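Local coordinates for 3-alpha-hydroxysteroid dehydrogenase (Pseudomonas sp., PDB 2DKN), which catalyses the NAD-dependent interconversion of 3-alpha-hydroxysteroids and 3-oxosteroids, at residues 2-7 / 65-70; 15-20 / 222-227; 108-113 / 226-231. All blocks are in the same frame, centred on the assembly; numbering follows the deposited sequence.

Contact 1: residues 2-7 / 65-70; sequences SVIAIT and GLVCCA. With NAI (1,4-dihydronicotinamide adenine dinucleotide), chain C.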
loop_
_atom_site.group_PDB
_atom_site.type_symbol
_atom_site.label_atom_id
_atom_site.label_comp_id
_atom_site.label_asym_id
_atom_site.label_seq_id
_atom_site.Cartn_x
_atom_site.Cartn_y
_atom_site.Cartn_z
ATOM N N SER A 2 -3.231 -21.915 -7.726
ATOM C CA SER A 2 -4.255 -21.956 -6.660
ATOM C C SER A 2 -5.648 -21.617 -7.196
ATOM O O SER A 2 -5.791 -21.299 -8.374
ATOM C CB SER A 2 -3.857 -21.011 -5.544
ATOM O OG SER A 2 -3.510 -19.762 -6.070
ATOM N N VAL A 3 -6.653 -21.681 -6.319
ATOM C CA VAL A 3 -8.056 -21.421 -6.663
ATOM C C VAL A 3 -8.469 -20.120 -5.971
ATOM O O VAL A 3 -8.392 -20.011 -4.749
ATOM C CB VAL A 3 -8.965 -22.542 -6.167
ATOM C CG1 VAL A 3 -10.446 -22.237 -6.497
ATOM C CG2 VAL A 3 -8.512 -23.885 -6.784
ATOM N N ILE A 4 -8.870 -19.138 -6.770
ATOM C CA ILE A 4 -9.133 -17.793 -6.264
ATOM C C ILE A 4 -10.497 -17.329 -6.758
ATOM O O ILE A 4 -10.766 -17.384 -7.961
ATOM C CB ILE A 4 -8.066 -16.804 -6.743
ATOM C CG1 ILE A 4 -6.671 -17.250 -6.294
ATOM C CG2 ILE A 4 -8.373 -15.387 -6.210
ATOM C CD1 ILE A 4 -5.613 -16.838 -7.267
ATOM N N ALA A 5 -11.350 -16.886 -5.825
ATOM C CA ALA A 5 -12.648 -16.293 -6.151
ATOM C C ALA A 5 -12.518 -14.783 -6.277
ATOM O O ALA A 5 -11.849 -14.140 -5.460
ATOM C CB ALA A 5 -13.655 -16.628 -5.071
ATOM N N ILE A 6 -13.186 -14.211 -7.281
ATOM C CA ILE A 6 -13.118 -12.756 -7.506
ATOM C C ILE A 6 -14.541 -12.220 -7.710
ATOM O O ILE A 6 -15.201 -12.586 -8.693
ATOM C CB ILE A 6 -12.336 -12.417 -8.792
ATOM C CG1 ILE A 6 -10.892 -12.901 -8.719
ATOM C CG2 ILE A 6 -12.367 -10.871 -9.053
ATOM C CD1 ILE A 6 -10.108 -12.613 -10.048
ATOM N N THR A 7 -15.031 -11.384 -6.795
ATOM C CA THR A 7 -16.308 -10.717 -7.046
ATOM C C THR A 7 -16.053 -9.519 -7.939
ATOM O O THR A 7 -14.987 -8.897 -7.853
ATOM C CB THR A 7 -17.014 -10.249 -5.764
ATOM O OG1 THR A 7 -16.321 -9.105 -5.220
ATOM C CG2 THR A 7 -17.097 -11.398 -4.737
ATOM N N GLY A 65 -7.698 -18.079 -2.329
ATOM C CA GLY A 65 -7.701 -16.621 -2.511
ATOM C C GLY A 65 -9.117 -16.110 -2.679
ATOM O O GLY A 65 -9.969 -16.815 -3.221
ATOM N N LEU A 66 -9.381 -14.921 -2.151
ATOM C CA LEU A 66 -10.674 -14.250 -2.364
ATOM C C LEU A 66 -10.397 -12.764 -2.573
ATOM O O LEU A 66 -9.688 -12.139 -1.768
ATOM C CB LEU A 66 -11.599 -14.427 -1.151
ATOM C CG LEU A 66 -12.886 -13.573 -1.121
ATOM C CD1 LEU A 66 -13.791 -13.972 -2.302
ATOM C CD2 LEU A 66 -13.621 -13.716 0.199
ATOM N N VAL A 67 -10.960 -12.194 -3.644
ATOM C CA VAL A 67 -10.833 -10.754 -3.905
ATOM C C VAL A 67 -12.240 -10.154 -4.037
ATOM O O VAL A 67 -13.021 -10.579 -4.904
ATOM C CB VAL A 67 -10.025 -10.475 -5.186
ATOM C CG1 VAL A 67 -9.964 -8.919 -5.457
ATOM C CG2 VAL A 67 -8.611 -11.099 -5.038
ATOM N N CYS A 68 -12.566 -9.243 -3.120
ATOM C CA CYS A 68 -13.863 -8.569 -3.103
ATOM C C CYS A 68 -13.738 -7.260 -3.856
ATOM O O CYS A 68 -13.347 -6.215 -3.304
ATOM C CB CYS A 68 -14.374 -8.387 -1.670
ATOM S SG CYS A 68 -14.646 -9.978 -0.868
ATOM N N CYS A 69 -14.054 -7.336 -5.140
ATOM C CA CYS A 69 -13.852 -6.206 -6.053
ATOM C C CYS A 69 -15.196 -5.610 -6.548
ATOM O O CYS A 69 -15.240 -4.471 -7.009
ATOM C CB CYS A 69 -12.965 -6.664 -7.207
ATOM S SG CYS A 69 -12.382 -5.361 -8.257
ATOM N N ALA A 70 -16.298 -6.354 -6.420
ATOM C CA ALA A 70 -17.609 -5.811 -6.824
ATOM C C ALA A 70 -17.883 -4.501 -6.079
ATOM O O ALA A 70 -17.706 -4.411 -4.870
ATOM C CB ALA A 70 -18.748 -6.812 -6.569
HETATM P PA NAI C . -16.558 -1.760 -12.853
HETATM O O1A NAI C . -17.928 -1.218 -12.840
HETATM O O2A NAI C . -15.868 -1.854 -14.160
HETATM O O5B NAI C . -16.552 -3.221 -12.194
HETATM C C5B NAI C . -17.272 -3.488 -11.026
HETATM C C4B NAI C . -17.935 -4.847 -11.206
HETATM O O4B NAI C . -18.647 -5.068 -10.003
HETATM C C3B NAI C . -18.933 -4.877 -12.362
HETATM O O3B NAI C . -18.757 -6.026 -13.167
HETATM C C2B NAI C . -20.254 -4.981 -11.620
HETATM O O2B NAI C . -21.269 -5.655 -12.331
HETATM C C1B NAI C . -19.859 -5.682 -10.316
HETATM N N9A NAI C . -20.943 -5.401 -9.365
HETATM C C8A NAI C . -21.438 -4.169 -8.989
HETATM N N7A NAI C . -22.494 -4.387 -8.165
HETATM C C5A NAI C . -22.689 -5.732 -8.036
HETATM C C6A NAI C . -23.620 -6.516 -7.343
HETATM N N6A NAI C . -24.698 -5.989 -6.723
HETATM N N1A NAI C . -23.524 -7.891 -7.429
HETATM C C2A NAI C . -22.542 -8.494 -8.184
HETATM N N3A NAI C . -21.625 -7.730 -8.872
HETATM C C4A NAI C . -21.713 -6.369 -8.802
HETATM O O3 NAI C . -15.761 -0.850 -11.800
HETATM P PN NAI C . -14.235 -0.994 -11.302
HETATM O O1N NAI C . -13.575 -2.195 -11.841
HETATM O O2N NAI C . -13.603 0.315 -11.550
HETATM O O5D NAI C . -14.487 -1.156 -9.727
HETATM C C5D NAI C . -13.969 -2.267 -9.008
HETATM C C4D NAI C . -13.806 -1.808 -7.564
HETATM O O4D NAI C . -12.828 -0.774 -7.544
HETATM C C3D NAI C . -15.077 -1.208 -6.968
HETATM O O3D NAI C . -15.165 -1.643 -5.617
HETATM C C2D NAI C . -14.780 0.290 -6.954
HETATM O O2D NAI C . -15.435 0.930 -5.894
HETATM C C1D NAI C . -13.273 0.297 -6.738
HETATM N N1N NAI C . -12.627 1.574 -7.147
HETATM C C2N NAI C . -12.697 1.986 -8.449
HETATM C C3N NAI C . -12.087 3.172 -8.826
HETATM C C7N NAI C . -12.110 3.602 -10.271
HETATM O O7N NAI C . -11.608 4.868 -10.528
HETATM N N7N NAI C . -12.577 2.796 -11.244
HETATM C C4N NAI C . -11.391 3.946 -7.877
HETATM C C5N NAI C . -11.297 3.483 -6.548
HETATM C C6N NAI C . -11.928 2.295 -6.207
#

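Contact 2: residues 15-20 / 222-227; sequences AALKEL and EAIAFL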
loop_
_atom_site.group_PDB
_atom_site.type_symbol
_atom_site.label_atom_id
_atom_site.label_comp_id
_atom_site.label_asym_id
_atom_site.label_seq_id
_atom_site.Cartn_x
_atom_site.Cartn_y
_atom_site.Cartn_z
ATOM N N ALA A 15 -12.135 -7.885 -13.874
ATOM C CA ALA A 15 -11.920 -8.530 -15.176
ATOM C C ALA A 15 -10.424 -8.600 -15.478
ATOM O O ALA A 15 -9.920 -9.617 -15.950
ATOM C CB ALA A 15 -12.633 -7.748 -16.261
ATOM N N ALA A 16 -9.714 -7.522 -15.171
ATOM C CA ALA A 16 -8.278 -7.478 -15.431
ATOM C C ALA A 16 -7.562 -8.523 -14.570
ATOM O O ALA A 16 -6.639 -9.208 -15.024
ATOM C CB ALA A 16 -7.736 -6.074 -15.174
ATOM N N LEU A 17 -7.997 -8.637 -13.321
ATOM C CA LEU A 17 -7.387 -9.555 -12.378
ATOM C C LEU A 17 -7.702 -11.012 -12.750
ATOM O O LEU A 17 -6.836 -11.887 -12.672
ATOM C CB LEU A 17 -7.883 -9.235 -10.959
ATOM C CG LEU A 17 -7.331 -10.142 -9.882
ATOM C CD1 LEU A 17 -5.798 -9.936 -9.710
ATOM C CD2 LEU A 17 -8.095 -9.844 -8.573
ATOM N N LYS A 18 -8.943 -11.267 -13.161
ATOM C CA LYS A 18 -9.332 -12.607 -13.597
ATOM C C LYS A 18 -8.407 -13.059 -14.727
ATOM O O LYS A 18 -7.900 -14.178 -14.724
ATOM C CB LYS A 18 -10.791 -12.597 -14.073
ATOM C CG LYS A 18 -11.234 -13.794 -14.936
ATOM C CD LYS A 18 -12.721 -13.641 -15.322
ATOM C CE LYS A 18 -12.888 -12.552 -16.418
ATOM N NZ LYS A 18 -14.320 -12.225 -16.862
ATOM N N GLU A 19 -8.178 -12.169 -15.686
ATOM C CA GLU A 19 -7.309 -12.475 -16.821
ATOM C C GLU A 19 -5.862 -12.694 -16.375
ATOM O O GLU A 19 -5.226 -13.681 -16.750
ATOM C CB GLU A 19 -7.390 -11.329 -17.804
ATOM C CG GLU A 19 -6.489 -11.447 -19.005
ATOM C CD GLU A 19 -6.882 -10.437 -20.064
ATOM O OE1 GLU A 19 -7.966 -10.605 -20.667
ATOM O OE2 GLU A 19 -6.123 -9.471 -20.288
ATOM N N LEU A 20 -5.346 -11.767 -15.580
ATOM C CA LEU A 20 -3.988 -11.900 -15.025
ATOM C C LEU A 20 -3.752 -13.248 -14.317
ATOM O O LEU A 20 -2.784 -13.957 -14.613
ATOM C CB LEU A 20 -3.695 -10.716 -14.083
ATOM C CG LEU A 20 -2.284 -10.566 -13.491
ATOM C CD1 LEU A 20 -2.129 -9.171 -12.880
ATOM C CD2 LEU A 20 -2.008 -11.623 -12.439
ATOM N N GLU A 222 -2.299 -6.036 -10.627
ATOM C CA GLU A 222 -0.947 -6.508 -10.273
ATOM C C GLU A 222 -0.705 -6.324 -8.793
ATOM O O GLU A 222 -0.125 -7.176 -8.162
ATOM C CB GLU A 222 0.135 -5.757 -11.052
ATOM C CG GLU A 222 0.215 -6.127 -12.528
ATOM C CD GLU A 222 0.998 -7.385 -12.797
ATOM O OE1 GLU A 222 1.299 -7.633 -13.989
ATOM O OE2 GLU A 222 1.299 -8.142 -11.848
ATOM N N ALA A 223 -1.137 -5.194 -8.243
ATOM C CA ALA A 223 -1.024 -4.985 -6.788
ATOM C C ALA A 223 -1.844 -6.014 -5.992
ATOM O O ALA A 223 -1.388 -6.551 -4.962
ATOM C CB ALA A 223 -1.435 -3.587 -6.439
ATOM N N ILE A 224 -3.051 -6.303 -6.454
ATOM C CA ILE A 224 -3.866 -7.319 -5.790
ATOM C C ILE A 224 -3.204 -8.702 -5.849
ATOM O O ILE A 224 -3.148 -9.424 -4.839
ATOM C CB ILE A 224 -5.278 -7.389 -6.404
ATOM C CG1 ILE A 224 -6.008 -6.053 -6.212
ATOM C CG2 ILE A 224 -6.083 -8.561 -5.803
ATOM C CD1 ILE A 224 -7.312 -5.956 -7.047
ATOM N N ALA A 225 -2.703 -9.068 -7.031
ATOM C CA ALA A 225 -2.070 -10.381 -7.211
ATOM C C ALA A 225 -0.851 -10.504 -6.291
ATOM O O ALA A 225 -0.598 -11.569 -5.720
ATOM C CB ALA A 225 -1.641 -10.577 -8.655
ATOM N N PHE A 226 -0.099 -9.416 -6.164
ATOM C CA PHE A 226 1.041 -9.426 -5.245
ATOM C C PHE A 226 0.597 -9.734 -3.816
ATOM O O PHE A 226 1.205 -10.568 -3.137
ATOM C CB PHE A 226 1.835 -8.115 -5.295
ATOM C CG PHE A 226 2.799 -7.962 -4.146
ATOM C CD1 PHE A 226 2.538 -7.031 -3.130
ATOM C CD2 PHE A 226 3.967 -8.733 -4.085
ATOM C CE1 PHE A 226 3.417 -6.865 -2.043
ATOM C CE2 PHE A 226 4.864 -8.574 -3.002
ATOM C CZ PHE A 226 4.574 -7.642 -1.981
ATOM N N LEU A 227 -0.429 -9.027 -3.346
ATOM C CA LEU A 227 -0.898 -9.202 -1.969
ATOM C C LEU A 227 -1.500 -10.577 -1.742
ATOM O O LEU A 227 -1.483 -11.083 -0.621
ATOM C CB LEU A 227 -1.881 -8.095 -1.568
ATOM C CG LEU A 227 -1.263 -6.682 -1.497
ATOM C CD1 LEU A 227 -2.375 -5.673 -1.318
ATOM C CD2 LEU A 227 -0.278 -6.595 -0.331
#

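Contact 3: residues 108-113 / 226-231; sequences AAVIVG and FLLGPQ. With NAI (1,4-dihydronicotinamide adenine dinucleotide), chain C.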
loop_
_atom_site.group_PDB
_atom_site.type_symbol
_atom_site.label_atom_id
_atom_site.label_comp_id
_atom_site.label_asym_id
_atom_site.label_seq_id
_atom_site.Cartn_x
_atom_site.Cartn_y
_atom_site.Cartn_z
ATOM N N ALA A 108 -5.123 -16.111 1.251
ATOM C CA ALA A 108 -5.079 -14.667 1.445
ATOM C C ALA A 108 -6.304 -14.066 0.784
ATOM O O ALA A 108 -6.839 -14.628 -0.166
ATOM C CB ALA A 108 -3.828 -14.112 0.799
ATOM N N ALA A 109 -6.724 -12.910 1.290
ATOM C CA ALA A 109 -7.880 -12.209 0.733
ATOM C C ALA A 109 -7.524 -10.734 0.538
ATOM O O ALA A 109 -6.668 -10.191 1.250
ATOM C CB ALA A 109 -9.107 -12.369 1.646
ATOM N N VAL A 110 -8.151 -10.101 -0.456
ATOM C CA VAL A 110 -7.965 -8.667 -0.688
ATOM C C VAL A 110 -9.318 -7.997 -0.907
ATOM O O VAL A 110 -10.176 -8.504 -1.665
ATOM C CB VAL A 110 -7.035 -8.367 -1.912
ATOM C CG1 VAL A 110 -6.840 -6.863 -2.109
ATOM C CG2 VAL A 110 -5.655 -9.022 -1.714
ATOM N N ILE A 111 -9.508 -6.878 -0.207
ATOM C CA ILE A 111 -10.669 -6.029 -0.445
ATOM C C ILE A 111 -10.218 -4.871 -1.317
ATOM O O ILE A 111 -9.173 -4.263 -1.058
ATOM C CB ILE A 111 -11.205 -5.484 0.877
ATOM C CG1 ILE A 111 -11.726 -6.640 1.747
ATOM C CG2 ILE A 111 -12.313 -4.421 0.659
ATOM C CD1 ILE A 111 -12.034 -6.178 3.187
ATOM N N VAL A 112 -10.992 -4.570 -2.351
ATOM C CA VAL A 112 -10.728 -3.361 -3.138
ATOM C C VAL A 112 -11.489 -2.199 -2.506
ATOM O O VAL A 112 -12.721 -2.114 -2.608
ATOM C CB VAL A 112 -11.099 -3.522 -4.620
ATOM C CG1 VAL A 112 -10.763 -2.219 -5.400
ATOM C CG2 VAL A 112 -10.325 -4.707 -5.218
ATOM N N GLY A 113 -10.742 -1.348 -1.818
ATOM C CA GLY A 113 -11.289 -0.145 -1.193
ATOM C C GLY A 113 -11.314 1.024 -2.166
ATOM O O GLY A 113 -11.783 0.899 -3.311
ATOM N N PHE A 226 -0.099 -9.416 -6.164
ATOM C CA PHE A 226 1.041 -9.426 -5.245
ATOM C C PHE A 226 0.597 -9.734 -3.816
ATOM O O PHE A 226 1.205 -10.568 -3.137
ATOM C CB PHE A 226 1.835 -8.115 -5.295
ATOM C CG PHE A 226 2.799 -7.962 -4.146
ATOM C CD1 PHE A 226 2.538 -7.031 -3.130
ATOM C CD2 PHE A 226 3.967 -8.733 -4.085
ATOM C CE1 PHE A 226 3.417 -6.865 -2.043
ATOM C CE2 PHE A 226 4.864 -8.574 -3.002
ATOM C CZ PHE A 226 4.574 -7.642 -1.981
ATOM N N LEU A 227 -0.429 -9.027 -3.346
ATOM C CA LEU A 227 -0.898 -9.202 -1.969
ATOM C C LEU A 227 -1.500 -10.577 -1.742
ATOM O O LEU A 227 -1.483 -11.083 -0.621
ATOM C CB LEU A 227 -1.881 -8.095 -1.568
ATOM C CG LEU A 227 -1.263 -6.682 -1.497
ATOM C CD1 LEU A 227 -2.375 -5.673 -1.318
ATOM C CD2 LEU A 227 -0.278 -6.595 -0.331
ATOM N N LEU A 228 -2.016 -11.194 -2.802
ATOM C CA LEU A 228 -2.558 -12.561 -2.702
ATOM C C LEU A 228 -1.494 -13.631 -2.525
ATOM O O LEU A 228 -1.761 -14.725 -1.951
ATOM C CB LEU A 228 -3.329 -12.890 -3.980
ATOM C CG LEU A 228 -4.855 -13.006 -4.040
ATOM C CD1 LEU A 228 -5.664 -12.463 -2.878
ATOM C CD2 LEU A 228 -5.416 -12.632 -5.406
ATOM N N GLY A 229 -0.332 -13.322 -3.090
ATOM C CA GLY A 229 0.751 -14.309 -3.261
ATOM C C GLY A 229 1.744 -14.459 -2.126
ATOM O O GLY A 229 1.702 -13.704 -1.160
ATOM N N PRO A 230 2.642 -15.453 -2.242
ATOM C CA PRO A 230 3.576 -15.825 -1.172
ATOM C C PRO A 230 4.701 -14.811 -0.954
ATOM O O PRO A 230 5.406 -14.868 0.061
ATOM C CB PRO A 230 4.145 -17.165 -1.657
ATOM C CG PRO A 230 4.043 -17.090 -3.161
ATOM C CD PRO A 230 2.762 -16.329 -3.425
ATOM N N GLN A 231 4.885 -13.901 -1.896
ATOM C CA GLN A 231 5.874 -12.839 -1.731
ATOM C C GLN A 231 5.328 -11.713 -0.828
ATOM O O GLN A 231 6.030 -10.749 -0.511
ATOM C CB GLN A 231 6.290 -12.300 -3.095
ATOM C CG GLN A 231 7.273 -13.225 -3.829
ATOM C CD GLN A 231 6.651 -14.516 -4.376
ATOM O OE1 GLN A 231 5.707 -14.483 -5.163
ATOM N NE2 GLN A 231 7.209 -15.659 -3.980
HETATM P PA NAI C . -16.558 -1.760 -12.853
HETATM O O1A NAI C . -17.928 -1.218 -12.840
HETATM O O2A NAI C . -15.868 -1.854 -14.160
HETATM O O5B NAI C . -16.552 -3.221 -12.194
HETATM C C5B NAI C . -17.272 -3.488 -11.026
HETATM C C4B NAI C . -17.935 -4.847 -11.206
HETATM O O4B NAI C . -18.647 -5.068 -10.003
HETATM C C3B NAI C . -18.933 -4.877 -12.362
HETATM O O3B NAI C . -18.757 -6.026 -13.167
HETATM C C2B NAI C . -20.254 -4.981 -11.620
HETATM O O2B NAI C . -21.269 -5.655 -12.331
HETATM C C1B NAI C . -19.859 -5.682 -10.316
HETATM N N9A NAI C . -20.943 -5.401 -9.365
HETATM C C8A NAI C . -21.438 -4.169 -8.989
HETATM N N7A NAI C . -22.494 -4.387 -8.165
HETATM C C5A NAI C . -22.689 -5.732 -8.036
HETATM C C6A NAI C . -23.620 -6.516 -7.343
HETATM N N6A NAI C . -24.698 -5.989 -6.723
HETATM N N1A NAI C . -23.524 -7.891 -7.429
HETATM C C2A NAI C . -22.542 -8.494 -8.184
HETATM N N3A NAI C . -21.625 -7.730 -8.872
HETATM C C4A NAI C . -21.713 -6.369 -8.802
HETATM O O3 NAI C . -15.761 -0.850 -11.800
HETATM P PN NAI C . -14.235 -0.994 -11.302
HETATM O O1N NAI C . -13.575 -2.195 -11.841
HETATM O O2N NAI C . -13.603 0.315 -11.550
HETATM O O5D NAI C . -14.487 -1.156 -9.727
HETATM C C5D NAI C . -13.969 -2.267 -9.008
HETATM C C4D NAI C . -13.806 -1.808 -7.564
HETATM O O4D NAI C . -12.828 -0.774 -7.544
HETATM C C3D NAI C . -15.077 -1.208 -6.968
HETATM O O3D NAI C . -15.165 -1.643 -5.617
HETATM C C2D NAI C . -14.780 0.290 -6.954
HETATM O O2D NAI C . -15.435 0.930 -5.894
HETATM C C1D NAI C . -13.273 0.297 -6.738
HETATM N N1N NAI C . -12.627 1.574 -7.147
HETATM C C2N NAI C . -12.697 1.986 -8.449
HETATM C C3N NAI C . -12.087 3.172 -8.826
HETATM C C7N NAI C . -12.110 3.602 -10.271
HETATM O O7N NAI C . -11.608 4.868 -10.528
HETATM N N7N NAI C . -12.577 2.796 -11.244
HETATM C C4N NAI C . -11.391 3.946 -7.877
HETATM C C5N NAI C . -11.297 3.483 -6.548
HETATM C C6N NAI C . -11.928 2.295 -6.207
HETATM O O HOH W 1 -3.801 -10.171 1.016
#

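Contact 1: residues 2-7 / 65-70
Thr7 OG1 accepts two backbone N-H groups from the turn that follows strand 65-68: Ala70 N at 3.0 Å, almost straight (173° at the hydrogen), and Cys69 N at 2.9 Å, more bent. With chi1 at 73°, OG1 lies between the backbone N and the carbonyl carbon, which puts it within bonding distance of both amides, while CG2 drops beside the backbone N. A valine in its place would probably leave the amides of Cys69 and Ala70 without their shared acceptor and let the turn that touches the coenzyme shift. Behind it runs a parallel ladder: Ala5 N donates to Gly65 O, Val67 N to Ala5 O at 2.8 Å, and Thr7 N to Val67 O at 2.9 Å. These are neighbouring strands of the Rossmann fold, and the loop after strand 65-68 meets NADH, where Cys69 SG packs 3.6 Å from C5D and Ala70 CB lies 3.7 Å from C4A of the adenine. Two small residues make room at the start of the ladder. Gly65 has no side chain, and Ile4 CG1 packs against its CA, 4.0 Å away; on the other face Ala5 CB leaves room for Leu66 CD1, 3.8 Å away. Ile4 and Ile6 share a face with Val67 and also pack on helix 12-23, at Leu21 and Leu17.

Contact 2: residues 15-20 / 222-227
Leu17 and Ile224 meet where helix 12-23 crosses helix 217-228, two helices packed on one face of the Rossmann-fold sheet. The axes of the short segments approach to 9.9 Å and cross at -55°, and the seam between them is mostly side chain, with no hydrogen bond across it.

Leu20 can be followed outward. Its CB starts toward the other helix, and chi1 of -174° sets CG trans to the backbone N, extending the chain across the gap. At CG the side chain forks, and the two methyls meet different chemistry. CD2 rests on the methyl of Ala225, 3.9 Å from its CB; so small a residue lets the leucine approach the helix closely. CD1 goes to the carboxylate end of Glu222, 3.6 Å from CD and 3.7 Å from OE2, the two side chains crossing at about a right angle. Glu222 leaves its helix pointing away from Leu20, but a bend at chi2 (-82°) folds the chain back, and its CG adds to the cover over the same methyl. This glutamate suits the partly exposed margin of the seam: its chain and carboxylate lie against the leucine methyl, and OE1 also has a long, weak ion pair with Arg218. Glu222 also packs on Gln231 of the second subunit, so the edge of the helix pair adjoins the dimer interface.

Deeper, toward the sheet, the side chains that meet are purely aliphatic: Leu17 and Ile224 also cross at about a right angle, and Leu17 CD1 leans 4.2 Å from Ala225 N. The other branch of the leucine makes the tighter approach, Leu17 CD2 to Ile224 CG2 at 3.7 Å.

Contact 3: residues 108-113 / 226-231
Val110 takes chi1 near -179°, which places CG1 opposite the backbone N and turns CG2 up beside that N, toward the end of helix 217-228. This is a Rossmann fold, in which a central parallel strand (108-112) is covered here by the C-terminal turn of a helix. CG2 serves two residues there: it lies 3.6 Å from Leu228 CD1 and 3.9 Å from Leu227 CB. Leu228 has torsions away from the usual staggered positions, chi1 being -109°, and its CD1 also comes within 3.7 Å of Ala108 O. A beta-branched valine gives the strand a broad, stiff surface for these leucines, whereas at Ala108 the small methyl suits the close approach of the helix end: CB sits 3.5 Å from Leu228 O. Gly229 is where the chain leaves the helix. Farther along the strand, Val112 CG1 touches the nicotinamide-side ribose of NADH, 3.3 Å from O4D, so the same strand reaches both the helix end and the coenzyme. A water links the two segments, donating to both Ala109 O, at 2.9 Å, and Leu227 O, at 3.0 Å; the second carbonyl also accepts from Arg177 NH2.

How the contacts relate
Contacts 1 and 3 are buried and belong to the same sheet, strand 65-68 lying between strands 3-7 and 108-112; both also touch NADH. Contact 2 is only partly buried, at the layer of helices over that sheet, and it shares helix 217-228 with contact 3. The chemistry follows position: contact 1 relies on backbone hydrogen bonds plus one side-chain hydroxyl that holds the turn, contact 2 is aliphatic with a carboxylate at its margin, and contact 3 combines methyl packing with a bridging water. The three join in one core, where Val67 meets both Leu17 and Ile224, and Ile224 in turn packs on Val110 and Val112.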